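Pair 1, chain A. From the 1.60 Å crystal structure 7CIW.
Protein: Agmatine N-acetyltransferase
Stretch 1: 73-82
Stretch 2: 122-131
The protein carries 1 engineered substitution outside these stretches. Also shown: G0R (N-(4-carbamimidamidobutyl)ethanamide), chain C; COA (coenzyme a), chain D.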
# COMPACT_ATOMS: atom_id res chain seq x y z
N ALA A 73 -1.31 0.12 -14.11
CA ALA A 73 -1.45 0.61 -12.75
C ALA A 73 -2.05 -0.50 -11.90
O ALA A 73 -2.73 -1.39 -12.42
CB ALA A 73 -2.33 1.87 -12.69
N ALA A 74 -1.80 -0.46 -10.60
CA ALA A 74 -2.31 -1.52 -9.74
C ALA A 74 -2.48 -1.00 -8.32
O ALA A 74 -1.74 -0.13 -7.86
CB ALA A 74 -1.37 -2.73 -9.71
N VAL A 75 -3.46 -1.58 -7.62
CA VAL A 75 -3.65 -1.32 -6.19
C VAL A 75 -3.87 -2.65 -5.48
O VAL A 75 -4.55 -3.55 -6.00
CB VAL A 75 -4.81 -0.33 -5.96
CG1 VAL A 75 -6.16 -0.90 -6.45
CG2 VAL A 75 -4.87 0.14 -4.48
N VAL A 76 -3.24 -2.81 -4.33
CA VAL A 76 -3.36 -4.02 -3.52
C VAL A 76 -3.91 -3.58 -2.17
O VAL A 76 -3.33 -2.70 -1.53
CB VAL A 76 -2.01 -4.74 -3.37
CG1 VAL A 76 -2.13 -5.88 -2.36
CG2 VAL A 76 -1.53 -5.25 -4.71
N ALA A 77 -5.02 -4.17 -1.76
CA ALA A 77 -5.64 -3.81 -0.49
C ALA A 77 -6.11 -5.07 0.21
O ALA A 77 -6.33 -6.11 -0.42
CB ALA A 77 -6.81 -2.83 -0.69
N GLY A 78 -6.24 -4.99 1.53
CA GLY A 78 -6.78 -6.10 2.29
C GLY A 78 -7.32 -5.67 3.64
O GLY A 78 -7.05 -4.57 4.12
N PRO A 79 -8.07 -6.56 4.28
CA PRO A 79 -8.72 -6.22 5.55
C PRO A 79 -7.78 -6.25 6.74
O PRO A 79 -6.78 -6.96 6.76
CB PRO A 79 -9.78 -7.32 5.68
CG PRO A 79 -9.08 -8.51 5.09
CD PRO A 79 -8.30 -7.97 3.91
N LYS A 80 -8.15 -5.47 7.76
CA LYS A 80 -7.50 -5.58 9.06
C LYS A 80 -8.51 -5.28 10.15
O LYS A 80 -9.52 -4.61 9.92
CB LYS A 80 -6.27 -4.66 9.16
CG LYS A 80 -6.57 -3.18 9.19
CD LYS A 80 -5.25 -2.38 9.18
CE LYS A 80 -5.52 -0.89 9.37
NZ LYS A 80 -4.25 -0.10 9.28
N ASP A 81 -8.22 -5.80 11.35
CA ASP A 81 -9.08 -5.56 12.50
C ASP A 81 -8.24 -5.04 13.67
O ASP A 81 -7.07 -4.68 13.50
CB ASP A 81 -9.84 -6.85 12.87
CG ASP A 81 -8.91 -7.98 13.34
OD1 ASP A 81 -7.69 -7.75 13.49
OD2 ASP A 81 -9.41 -9.11 13.55
N SER A 82 -8.84 -5.01 14.86
CA SER A 82 -8.15 -4.43 16.02
C SER A 82 -6.97 -5.26 16.50
O SER A 82 -6.21 -4.79 17.35
CB SER A 82 -9.14 -4.22 17.16
OG SER A 82 -9.62 -5.46 17.62
N VAL A 122 -14.31 1.42 14.98
CA VAL A 122 -14.89 0.67 13.86
C VAL A 122 -14.41 -0.77 13.96
O VAL A 122 -13.31 -1.01 14.49
CB VAL A 122 -14.50 1.27 12.50
CG1 VAL A 122 -15.13 2.65 12.30
CG2 VAL A 122 -12.98 1.34 12.38
N PRO A 123 -15.17 -1.75 13.48
CA PRO A 123 -14.77 -3.15 13.66
C PRO A 123 -13.65 -3.59 12.75
O PRO A 123 -12.99 -4.59 13.05
CB PRO A 123 -16.06 -3.93 13.36
CG PRO A 123 -16.87 -3.02 12.52
CD PRO A 123 -16.54 -1.62 12.93
N SER A 124 -13.40 -2.87 11.66
CA SER A 124 -12.48 -3.32 10.64
C SER A 124 -12.12 -2.14 9.76
O SER A 124 -12.78 -1.10 9.78
CB SER A 124 -13.09 -4.44 9.79
OG SER A 124 -14.20 -3.95 9.05
N CYS A 125 -11.09 -2.33 8.95
CA CYS A 125 -10.67 -1.30 8.01
C CYS A 125 -10.15 -2.00 6.76
O CYS A 125 -9.59 -3.09 6.84
CB CYS A 125 -9.60 -0.40 8.65
SG CYS A 125 -9.02 1.01 7.64
N LEU A 126 -10.37 -1.38 5.60
CA LEU A 126 -9.74 -1.85 4.37
C LEU A 126 -8.45 -1.06 4.17
O LEU A 126 -8.49 0.15 3.96
CB LEU A 126 -10.68 -1.69 3.18
CG LEU A 126 -10.22 -2.29 1.85
CD1 LEU A 126 -9.82 -3.74 2.00
CD2 LEU A 126 -11.35 -2.17 0.83
N HIS A 127 -7.32 -1.75 4.24
CA HIS A 127 -6.02 -1.09 4.17
C HIS A 127 -5.40 -1.24 2.79
O HIS A 127 -5.32 -2.36 2.27
CB HIS A 127 -5.09 -1.67 5.23
CG HIS A 127 -3.80 -0.93 5.35
ND1 HIS A 127 -3.68 0.24 6.06
CD2 HIS A 127 -2.57 -1.18 4.83
CE1 HIS A 127 -2.43 0.67 5.98
NE2 HIS A 127 -1.74 -0.17 5.24
N VAL A 128 -4.94 -0.14 2.21
CA VAL A 128 -4.27 -0.17 0.91
C VAL A 128 -2.79 -0.43 1.13
O VAL A 128 -2.07 0.41 1.69
CB VAL A 128 -4.50 1.13 0.13
CG1 VAL A 128 -3.70 1.13 -1.17
CG2 VAL A 128 -5.99 1.31 -0.14
N HIS A 129 -2.32 -1.62 0.71
CA HIS A 129 -0.95 -2.05 0.91
C HIS A 129 -0.00 -1.61 -0.21
O HIS A 129 1.21 -1.51 0.04
CB HIS A 129 -0.89 -3.58 1.03
CG HIS A 129 -1.54 -4.10 2.28
ND1 HIS A 129 -1.01 -3.89 3.53
CD2 HIS A 129 -2.68 -4.81 2.46
CE1 HIS A 129 -1.79 -4.45 4.43
NE2 HIS A 129 -2.82 -5.00 3.81
N ALA A 130 -0.50 -1.36 -1.41
CA ALA A 130 0.38 -0.95 -2.50
C ALA A 130 -0.42 -0.21 -3.56
O ALA A 130 -1.56 -0.57 -3.83
CB ALA A 130 1.08 -2.16 -3.11
N LEU A 131 0.18 0.83 -4.12
CA LEU A 131 -0.40 1.61 -5.22
C LEU A 131 0.72 2.03 -6.14
O LEU A 131 1.67 2.67 -5.69
CB LEU A 131 -1.14 2.83 -4.67
CG LEU A 131 -1.82 3.68 -5.75
CD1 LEU A 131 -3.02 2.95 -6.30
CD2 LEU A 131 -2.21 5.02 -5.15
C10 G0R C . 6.18 -3.33 0.67
N12 G0R C . 7.56 -3.12 0.26
C1 G0R C . 0.06 2.38 -0.76
C2 G0R C . 1.53 2.00 -0.63
C5 G0R C . 3.56 1.67 0.84
C6 G0R C . 3.70 0.28 1.44
C7 G0R C . 5.15 -0.06 1.83
C8 G0R C . 5.89 -1.00 0.88
N4 G0R C . 2.16 2.03 0.67
N9 G0R C . 5.43 -2.37 0.96
N11 G0R C . 5.65 -4.67 0.76
O3 G0R C . 2.14 1.66 -1.59
N1A COA D . 7.41 11.36 -9.50
C2A COA D . 7.31 12.64 -9.96
N3A COA D . 6.08 13.22 -10.17
C4A COA D . 4.96 12.53 -9.92
C5A COA D . 5.06 11.26 -9.48
C6A COA D . 6.29 10.69 -9.27
N6A COA D . 6.89 9.37 -8.80
N7A COA D . 3.81 10.75 -9.30
C8A COA D . 2.92 11.70 -9.64
N9A COA D . 3.63 12.78 -10.01
C1B COA D . 3.30 14.00 -10.48
C2B COA D . 2.51 13.76 -11.79
O2B COA D . 3.41 13.56 -12.96
C3B COA D . 1.68 14.81 -11.90
O3B COA D . 2.32 16.06 -12.29
P3B COA D . 2.44 16.59 -13.86
O7A COA D . 1.25 16.10 -14.67
O8A COA D . 2.58 18.12 -13.88
O9A COA D . 3.72 15.97 -14.40
C4B COA D . 1.23 15.11 -10.36
O4B COA D . 2.21 14.67 -9.58
C5B COA D . -0.10 14.48 -10.03
O5B COA D . -0.10 13.17 -10.58
P1A COA D . -1.16 12.00 -10.00
O1A COA D . -1.80 12.37 -8.66
O2A COA D . -2.18 11.68 -11.08
O3A COA D . -0.19 10.71 -9.72
P2A COA D . -0.43 9.16 -10.23
O4A COA D . -0.29 9.08 -11.72
O5A COA D . -1.76 8.66 -9.71
O6A COA D . 0.85 8.42 -9.50
CBP COA D . 1.72 7.25 -7.70
CCP COA D . 0.95 8.47 -8.11
CDP COA D . 0.80 6.00 -7.95
CEP COA D . 2.09 7.33 -6.21
CAP COA D . 3.00 7.20 -8.53
OAP COA D . 3.83 8.27 -8.14
C9P COA D . 3.82 5.90 -8.35
O9P COA D . 3.51 4.87 -8.88
N8P COA D . 5.02 5.96 -7.55
C7P COA D . 5.89 4.78 -7.37
C6P COA D . 5.36 3.71 -6.33
C5P COA D . 4.99 4.47 -5.09
O5P COA D . 5.76 5.19 -4.52
N4P COA D . 3.59 4.25 -4.60
C3P COA D . 3.01 4.92 -3.45
C2P COA D . 3.65 4.51 -2.12
S1P COA D . 2.55 5.33 -0.94
O HOH W 1 -4.28 -6.43 5.73
O HOH W 2 -11.86 -5.17 15.25

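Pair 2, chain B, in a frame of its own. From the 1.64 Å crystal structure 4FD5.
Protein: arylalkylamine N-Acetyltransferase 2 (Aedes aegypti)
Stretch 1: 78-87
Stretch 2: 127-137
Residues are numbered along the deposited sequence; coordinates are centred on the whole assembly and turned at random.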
# COMPACT_ATOMS: atom_id res chain seq x y z
N VAL B 78 0.00 4.10 -10.42
CA VAL B 78 1.25 4.01 -9.66
C VAL B 78 1.30 2.79 -8.74
O VAL B 78 0.28 2.27 -8.29
CB VAL B 78 1.49 5.26 -8.79
CG1 VAL B 78 1.65 6.51 -9.67
CG2 VAL B 78 0.37 5.42 -7.76
N ALA B 79 2.53 2.37 -8.44
CA ALA B 79 2.82 1.48 -7.33
C ALA B 79 3.78 2.23 -6.43
O ALA B 79 4.93 2.45 -6.81
CB ALA B 79 3.46 0.20 -7.83
N LEU B 80 3.30 2.66 -5.27
CA LEU B 80 4.18 3.32 -4.32
C LEU B 80 4.74 2.23 -3.44
O LEU B 80 3.98 1.50 -2.76
CB LEU B 80 3.45 4.36 -3.47
CG LEU B 80 3.46 5.79 -4.01
CD1 LEU B 80 2.79 5.86 -5.34
CD2 LEU B 80 2.86 6.79 -3.04
N ASN B 81 6.08 2.15 -3.44
CA ASN B 81 6.82 1.09 -2.77
C ASN B 81 7.81 1.68 -1.79
O ASN B 81 8.44 2.70 -2.07
CB ASN B 81 7.59 0.25 -3.78
CG ASN B 81 6.69 -0.33 -4.86
OD1 ASN B 81 5.60 -0.84 -4.58
ND2 ASN B 81 7.12 -0.23 -6.11
N GLY B 82 7.93 1.05 -0.63
CA GLY B 82 8.88 1.50 0.38
C GLY B 82 9.85 0.42 0.81
O GLY B 82 9.66 -0.75 0.53
N ILE B 83 10.91 0.83 1.50
CA ILE B 83 11.89 -0.14 1.98
C ILE B 83 11.77 -0.30 3.49
O ILE B 83 11.86 0.68 4.23
CB ILE B 83 13.32 0.32 1.64
CG1 ILE B 83 13.42 0.57 0.14
CG2 ILE B 83 14.32 -0.75 2.08
CD1 ILE B 83 14.71 1.28 -0.29
N LEU B 84 11.54 -1.54 3.94
CA LEU B 84 11.49 -1.86 5.36
C LEU B 84 12.81 -2.47 5.81
O LEU B 84 13.31 -3.39 5.17
CB LEU B 84 10.39 -2.88 5.63
CG LEU B 84 8.96 -2.38 5.50
CD1 LEU B 84 8.02 -3.57 5.52
CD2 LEU B 84 8.63 -1.39 6.63
N TYR B 85 13.36 -1.98 6.92
CA TYR B 85 14.59 -2.55 7.47
C TYR B 85 14.35 -3.39 8.73
O TYR B 85 13.55 -3.02 9.59
CB TYR B 85 15.62 -1.46 7.75
CG TYR B 85 16.01 -0.70 6.51
CD1 TYR B 85 16.92 -1.23 5.62
CD2 TYR B 85 15.45 0.53 6.21
CE1 TYR B 85 17.29 -0.55 4.48
CE2 TYR B 85 15.80 1.22 5.07
CZ TYR B 85 16.73 0.67 4.21
OH TYR B 85 17.09 1.35 3.06
N GLY B 86 15.06 -4.51 8.82
CA GLY B 86 14.96 -5.39 9.97
C GLY B 86 15.50 -4.78 11.25
O GLY B 86 15.12 -5.19 12.35
N ASN B 87 16.38 -3.79 11.12
CA ASN B 87 16.99 -3.18 12.30
C ASN B 87 16.29 -1.91 12.78
O ASN B 87 16.76 -1.22 13.69
CB ASN B 87 18.49 -2.93 12.09
CG ASN B 87 18.76 -1.92 11.01
OD1 ASN B 87 17.82 -1.34 10.45
ND2 ASN B 87 20.04 -1.68 10.71
N VAL B 127 16.37 -12.14 6.05
CA VAL B 127 16.73 -10.95 5.29
C VAL B 127 16.79 -9.73 6.20
O VAL B 127 16.13 -9.69 7.25
CB VAL B 127 15.74 -10.70 4.13
CG1 VAL B 127 15.78 -11.85 3.13
CG2 VAL B 127 14.32 -10.53 4.68
N ASP B 128 17.57 -8.73 5.81
CA ASP B 128 17.72 -7.52 6.60
C ASP B 128 16.90 -6.36 6.04
O ASP B 128 16.84 -5.28 6.63
CB ASP B 128 19.20 -7.10 6.71
CG ASP B 128 19.90 -7.07 5.37
OD1 ASP B 128 19.23 -6.82 4.35
OD2 ASP B 128 21.13 -7.29 5.34
N LYS B 129 16.27 -6.60 4.90
CA LYS B 129 15.43 -5.58 4.28
C LYS B 129 14.37 -6.24 3.42
O LYS B 129 14.57 -7.35 2.91
CB LYS B 129 16.27 -4.57 3.47
CG LYS B 129 16.82 -5.09 2.15
CD LYS B 129 17.66 -4.03 1.43
CE LYS B 129 18.05 -4.48 0.02
NZ LYS B 129 19.03 -3.58 -0.67
N ILE B 130 13.23 -5.58 3.30
CA ILE B 130 12.09 -6.10 2.54
C ILE B 130 11.49 -4.99 1.69
O ILE B 130 11.39 -3.85 2.12
CB ILE B 130 11.02 -6.68 3.48
CG1 ILE B 130 11.52 -7.99 4.10
CG2 ILE B 130 9.69 -6.92 2.73
CD1 ILE B 130 10.56 -8.61 5.11
N PHE B 131 11.07 -5.36 0.48
CA PHE B 131 10.50 -4.41 -0.46
C PHE B 131 8.98 -4.42 -0.29
O PHE B 131 8.34 -5.44 -0.55
CB PHE B 131 10.89 -4.86 -1.87
CG PHE B 131 10.57 -3.87 -2.97
CD1 PHE B 131 9.29 -3.77 -3.48
CD2 PHE B 131 11.58 -3.10 -3.53
CE1 PHE B 131 9.00 -2.87 -4.52
CE2 PHE B 131 11.31 -2.20 -4.57
CZ PHE B 131 10.02 -2.09 -5.08
N GLU B 132 8.42 -3.29 0.15
CA GLU B 132 6.99 -3.23 0.49
C GLU B 132 6.15 -2.44 -0.52
O GLU B 132 6.39 -1.25 -0.75
CB GLU B 132 6.80 -2.64 1.91
CG GLU B 132 5.36 -2.75 2.41
CD GLU B 132 5.14 -2.09 3.76
OE1 GLU B 132 5.91 -1.17 4.14
OE2 GLU B 132 4.16 -2.48 4.44
N ILE B 133 5.15 -3.11 -1.09
CA ILE B 133 4.20 -2.44 -1.98
C ILE B 133 3.15 -1.80 -1.07
O ILE B 133 2.44 -2.50 -0.35
CB ILE B 133 3.52 -3.44 -2.94
CG1 ILE B 133 4.54 -4.16 -3.81
CG2 ILE B 133 2.51 -2.72 -3.84
CD1 ILE B 133 4.04 -5.51 -4.31
N ARG B 134 3.06 -0.48 -1.10
CA ARG B 134 2.20 0.24 -0.17
C ARG B 134 0.91 0.72 -0.80
O ARG B 134 -0.15 0.65 -0.16
CB ARG B 134 2.95 1.40 0.47
CG ARG B 134 4.10 0.90 1.31
CD ARG B 134 4.84 2.02 2.04
NE ARG B 134 5.84 1.40 2.90
CZ ARG B 134 6.95 1.99 3.35
NH1 ARG B 134 7.21 3.26 3.05
NH2 ARG B 134 7.78 1.29 4.11
N ILE B 135 1.01 1.26 -2.01
CA ILE B 135 -0.18 1.68 -2.74
C ILE B 135 -0.13 1.14 -4.16
O ILE B 135 0.91 1.22 -4.80
CB ILE B 135 -0.29 3.22 -2.83
CG1 ILE B 135 -0.61 3.79 -1.44
CG2 ILE B 135 -1.36 3.62 -3.84
CD1 ILE B 135 -0.81 5.30 -1.45
N LEU B 136 -1.25 0.59 -4.64
CA LEU B 136 -1.38 0.22 -6.04
C LEU B 136 -2.66 0.88 -6.54
O LEU B 136 -3.75 0.61 -6.01
CB LEU B 136 -1.48 -1.31 -6.19
CG LEU B 136 -1.75 -1.87 -7.59
CD1 LEU B 136 -0.63 -1.48 -8.55
CD2 LEU B 136 -1.89 -3.37 -7.50
N SER B 137 -2.52 1.76 -7.53
CA SER B 137 -3.62 2.64 -7.93
C SER B 137 -3.62 2.81 -9.45
O SER B 137 -2.57 3.03 -10.04
CB SER B 137 -3.42 4.02 -7.27
OG SER B 137 -4.44 4.92 -7.68
O HOH W 3 9.89 2.20 5.71
O HOH W 4 18.05 -4.36 8.87

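Both pairs are two antiparallel strands interrupted by a beta bulge, with N-to-C directions at 151° in pair 1 and 145° in pair 2. Superposing N, CA and C of 14 central residues gives an RMSD of 0.5 Å, and the bulge falls at matched positions. In pair 1 the register shifts by one between Val A76 and Ala A77, and in pair 2 between Leu B80 and Asn B81. The evidence is a carbonyl that accepts twice: Val A76 O takes His A129 N at 2.7 Å and Ala A130 N at 3.1 Å, while Leu B80 O takes Arg B134 N at 2.7 Å and Ile B135 N at 3.1 Å. The bulge residues His A129 and Arg B134 have similar backbone angles, phi/psi -87/-25 and -103/-43.

On the face carrying Val A76 and Ala A130, matched by Leu B80 and Ile B135, the CB atoms stand equally far apart. Val A76 CB lies 4.0 Å from Ala A130 CB, and Leu B80 CB lies 4.0 Å from Ile B135 CB, so pair 2 keeps the spacing with larger side chains.

The next position on this face is glycine in both. Gly A78 N lies 3.7 Å from His A129 CD2, and Gly B82 CA sits under one face of the Arg B134 guanidinium, 3.6 Å from CZ. An ideal CB on Gly B82 would come within 2.1 Å of Arg B134 CZ, a clash; on Gly A78 it would stand 3.8 Å from His A129 CD2, but 3.1 Å from its own neighbour's Pro A79 CD. Arg B134 is held by a salt bridge within its strand, NE to Glu B132 OE1 at 2.9 Å. At the position of Glu B132, pair 1 has His A127, whose ND1 lies 3.3 Å from Lys A80 NZ. Leu B84, matching Lys A80, instead brings CD1 to 3.5 Å from Glu B132 OE1.

On the other face, Val A75 and Leu A131 match Ala B79 and Leu B136. Val A75 CB approaches Leu A131 CD1 to 3.8 Å, whereas Ala B79 CB reaches Leu B136 CD1 at 4.5 Å, a looser contact. Ala A77 and Asn B81 coincide within 0.1 Å at CA. Ala A77 CB packs 4.1 Å from Leu A126 CD1; Asn B81 CG lies 3.5 Å from Phe B131 CE1, and its buried OD1 has no hydrogen-bonding partner in the model.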